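Local coordinates for putative exported protein (PDB 4PJ2) that binds a magnesium ion and probably inhibits i-type lysozyme in the bacterial periplasm, at residues A[78-83]-A[116-121]. Sequence-based numbering, arbitrary orientation. Where two conformers were deposited one is given.
Sequences IVVVES and EDVIQA
The short C-terminal helix 118-123 of this all-beta fold packs its first turn against one face of the antiparallel sheet 60-67/76-82/90-98/102-112, and the side chains of I78 and V80 on strand 76-82 meet those of V118 and I119. Alternation along the strand explains the choice: I78 and V80 turn toward the helix, while V79 between them points away from it. The closest approach is methyl to methyl, I78 CD1 to I119 CD1 at 3.8 Å, and I78 CG1 lies almost as near, 3.9 Å from that same I119 CD1. The two isoleucine side chains cross at about a right angle. In I119, CG1 stands anti to the carbonyl carbon (chi1 -65°), and this long branch carries CD1 to the strand although the CA-CB bond does not aim there. Isoleucine suits both places because its CG1-CD1 arm spans a gap of 8.3 Å between I78 CA and I119 CA. V118, whose CB is directed toward the strand, divides its branches: CG2 faces V80 CG1 at 4.2 Å, and CG1 lies 4.4 Å from I78 CG2. Beta-branching suits V80 to the extended strand, whereas V118 fits the first helical position through its compact side chain, which also touches L90, A92 and L112. I119 reaches onto K65 and L67 of strand 60-67. The exposed D117 carboxylate caps the helix start: its OD1 accepts from Q120 N at 3.0 Å, a nearly straight bond (167°) arriving from well above the carboxylate plane. I78 and I119 both touch L69, between the magnesium ligands D68 and N70, so the contact borders the metal loop; the I78 side chain is about 9 Å from the ion. Cohesion across the two segments is that of largely buried hydrocarbon, with I119 at the more open edge, resting on shape and exclusion of water.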
ATOM      1  N   ILE A  78      -3.990  15.909  -0.015  1.00 16.50           N
ATOM      2  CA  ILE A  78      -3.314  14.793   0.645  1.00 16.60           C
ATOM      3  C   ILE A  78      -3.685  13.522  -0.083  1.00 15.36           C
ATOM      4  O   ILE A  78      -4.853  13.214  -0.252  1.00 17.09           O
ATOM      5  CB  ILE A  78      -3.669  14.683   2.145  1.00 17.95           C
ATOM      6  CG1 ILE A  78      -3.326  15.995   2.850  1.00 19.56           C
ATOM      7  CG2 ILE A  78      -2.903  13.497   2.762  1.00 18.38           C
ATOM      8  CD1 ILE A  78      -4.500  16.946   3.048  1.00 21.53           C
ATOM      9  N   VAL A  79      -2.668  12.801  -0.554  1.00 14.17           N
ATOM     10  CA  VAL A  79      -2.866  11.516  -1.210  1.00 13.57           C
ATOM     11  C   VAL A  79      -2.436  10.428  -0.238  1.00 14.02           C
ATOM     12  O   VAL A  79      -1.279  10.394   0.175  1.00 14.69           O
ATOM     13  CB  VAL A  79      -2.067  11.402  -2.528  1.00 13.49           C
ATOM     14  CG1 VAL A  79      -2.314  10.055  -3.189  1.00 14.28           C
ATOM     15  CG2 VAL A  79      -2.444  12.530  -3.484  1.00 13.62           C
ATOM     16  N   VAL A  80      -3.379   9.570   0.149  1.00 13.58           N
ATOM     17  CA  VAL A  80      -3.131   8.524   1.139  1.00 14.34           C
ATOM     18  C   VAL A  80      -2.988   7.194   0.431  1.00 14.04           C
ATOM     19  O   VAL A  80      -3.811   6.842  -0.390  1.00 15.03           O
ATOM     20  CB  VAL A  80      -4.271   8.424   2.173  1.00 15.33           C
ATOM     21  CG1 VAL A  80      -3.918   7.368   3.218  1.00 16.20           C
ATOM     22  CG2 VAL A  80      -4.527   9.772   2.822  1.00 16.51           C
ATOM     23  N   VAL A  81      -1.944   6.460   0.787  1.00 14.00           N
ATOM     24  CA  VAL A  81      -1.605   5.196   0.144  1.00 14.52           C
ATOM     25  C   VAL A  81      -1.521   4.098   1.197  1.00 15.85           C
ATOM     26  O   VAL A  81      -0.932   4.307   2.252  1.00 16.51           O
ATOM     27  CB  VAL A  81      -0.254   5.311  -0.595  1.00 14.53           C
ATOM     28  CG1 VAL A  81       0.191   3.982  -1.204  1.00 15.95           C
ATOM     29  CG2 VAL A  81      -0.364   6.358  -1.698  1.00 14.38           C
ATOM     30  N   GLU A  82      -2.093   2.940   0.884  1.00 16.67           N
ATOM     31  CA  GLU A  82      -2.154   1.788   1.792  0.53 17.54           C
ATOM     32  C   GLU A  82      -1.231   0.681   1.279  1.00 16.98           C
ATOM     33  O   GLU A  82      -1.390   0.225   0.153  1.00 17.40           O
ATOM     34  CB  GLU A  82      -3.607   1.281   1.853  0.53 19.10           C
ATOM     35  CG  GLU A  82      -3.833  -0.092   2.504  0.53 20.48           C
ATOM     36  CD  GLU A  82      -5.295  -0.527   2.471  0.53 22.42           C
ATOM     37  OE1 GLU A  82      -5.742  -1.073   1.437  0.53 24.33           O
ATOM     38  OE2 GLU A  82      -5.998  -0.323   3.482  0.53 22.89           O
ATOM     39  N   SER A  83      -0.311   0.221   2.119  1.00 16.96           N
ATOM     40  CA  SER A  83       0.587  -0.877   1.769  1.00 18.04           C
ATOM     41  C   SER A  83      -0.190  -2.122   1.416  1.00 18.49           C
ATOM     42  O   SER A  83      -1.217  -2.426   2.056  1.00 19.89           O
ATOM     43  CB  SER A  83       1.513  -1.213   2.933  1.00 20.20           C
ATOM     44  OG  SER A  83       2.263  -2.368   2.596  1.00 19.56           O
ATOM     45  N   GLU A 116      -4.261   4.965  12.156  1.00 22.05           N
ATOM     46  CA  GLU A 116      -3.635   6.201  12.616  1.00 22.16           C
ATOM     47  C   GLU A 116      -4.071   7.408  11.788  1.00 21.93           C
ATOM     48  O   GLU A 116      -4.375   7.286  10.596  1.00 22.79           O
ATOM     49  CB  GLU A 116      -2.109   6.065  12.710  1.00 23.69           C
ATOM     50  CG  GLU A 116      -1.686   5.325  13.981  1.00 26.25           C
ATOM     51  CD  GLU A 116      -0.185   5.158  14.145  1.00 27.38           C
ATOM     52  OE1 GLU A 116       0.566   5.447  13.187  1.00 28.21           O
ATOM     53  OE2 GLU A 116       0.238   4.714  15.244  1.00 28.44           O
ATOM     54  N   ASP A 117      -4.126   8.568  12.428  1.00 20.69           N
ATOM     55  CA  ASP A 117      -4.562   9.805  11.800  1.00 21.63           C
ATOM     56  C   ASP A 117      -3.420  10.330  10.953  1.00 21.05           C
ATOM     57  O   ASP A 117      -2.424  10.829  11.442  1.00 20.75           O
ATOM     58  CB  ASP A 117      -4.953  10.807  12.892  1.00 22.54           C
ATOM     59  CG  ASP A 117      -5.578  12.078  12.341  1.00 24.59           C
ATOM     60  OD1 ASP A 117      -5.332  12.426  11.183  1.00 25.43           O
ATOM     61  OD2 ASP A 117      -6.327  12.743  13.089  1.00 26.41           O
ATOM     62  N   VAL A 118      -3.595  10.250   9.633  1.00 20.63           N
ATOM     63  CA  VAL A 118      -2.570  10.664   8.672  1.00 21.31           C
ATOM     64  C   VAL A 118      -2.388  12.170   8.722  1.00 21.84           C
ATOM     65  O   VAL A 118      -1.288  12.693   8.601  1.00 21.84           O
ATOM     66  CB  VAL A 118      -2.995  10.242   7.253  1.00 23.58           C
ATOM     67  CG1 VAL A 118      -2.111  10.874   6.189  1.00 24.66           C
ATOM     68  CG2 VAL A 118      -2.996   8.731   7.132  1.00 24.19           C
ATOM     69  N   ILE A 119      -3.491  12.868   8.921  1.00 21.95           N
ATOM     70  CA  ILE A 119      -3.458  14.321   8.925  1.00 24.28           C
ATOM     71  C   ILE A 119      -2.670  14.822  10.122  1.00 25.36           C
ATOM     72  O   ILE A 119      -1.846  15.716   9.997  1.00 26.14           O
ATOM     73  CB  ILE A 119      -4.869  14.905   8.929  1.00 24.80           C
ATOM     74  CG1 ILE A 119      -5.587  14.535   7.620  1.00 26.24           C
ATOM     75  CG2 ILE A 119      -4.829  16.411   9.095  1.00 26.09           C
ATOM     76  CD1 ILE A 119      -4.917  15.041   6.326  1.00 27.24           C
ATOM     77  N   GLN A 120      -2.910  14.239  11.289  1.00 25.56           N
ATOM     78  CA  GLN A 120      -2.161  14.566  12.496  0.63 26.45           C
ATOM     79  C   GLN A 120      -0.678  14.333  12.257  1.00 26.81           C
ATOM     80  O   GLN A 120       0.168  15.126  12.649  1.00 29.58           O
ATOM     81  CB  GLN A 120      -2.651  13.697  13.670  0.63 27.75           C
ATOM     82  CG  GLN A 120      -1.900  13.891  15.000  0.63 28.51           C
ATOM     83  CD  GLN A 120      -2.131  12.754  16.004  0.63 29.92           C
ATOM     84  OE1 GLN A 120      -2.578  11.662  15.643  0.63 29.82           O
ATOM     85  NE2 GLN A 120      -1.806  13.009  17.267  0.63 31.16           N
ATOM     86  N   ALA A 121      -0.363  13.217  11.607  1.00 25.87           N
ATOM     87  CA  ALA A 121       1.033  12.865  11.382  1.00 25.75           C
ATOM     88  C   ALA A 121       1.721  13.873  10.465  1.00 27.21           C
ATOM     89  O   ALA A 121       2.890  14.211  10.656  1.00 28.92           O
ATOM     90  CB  ALA A 121       1.134  11.469  10.804  1.00 25.62           C
TER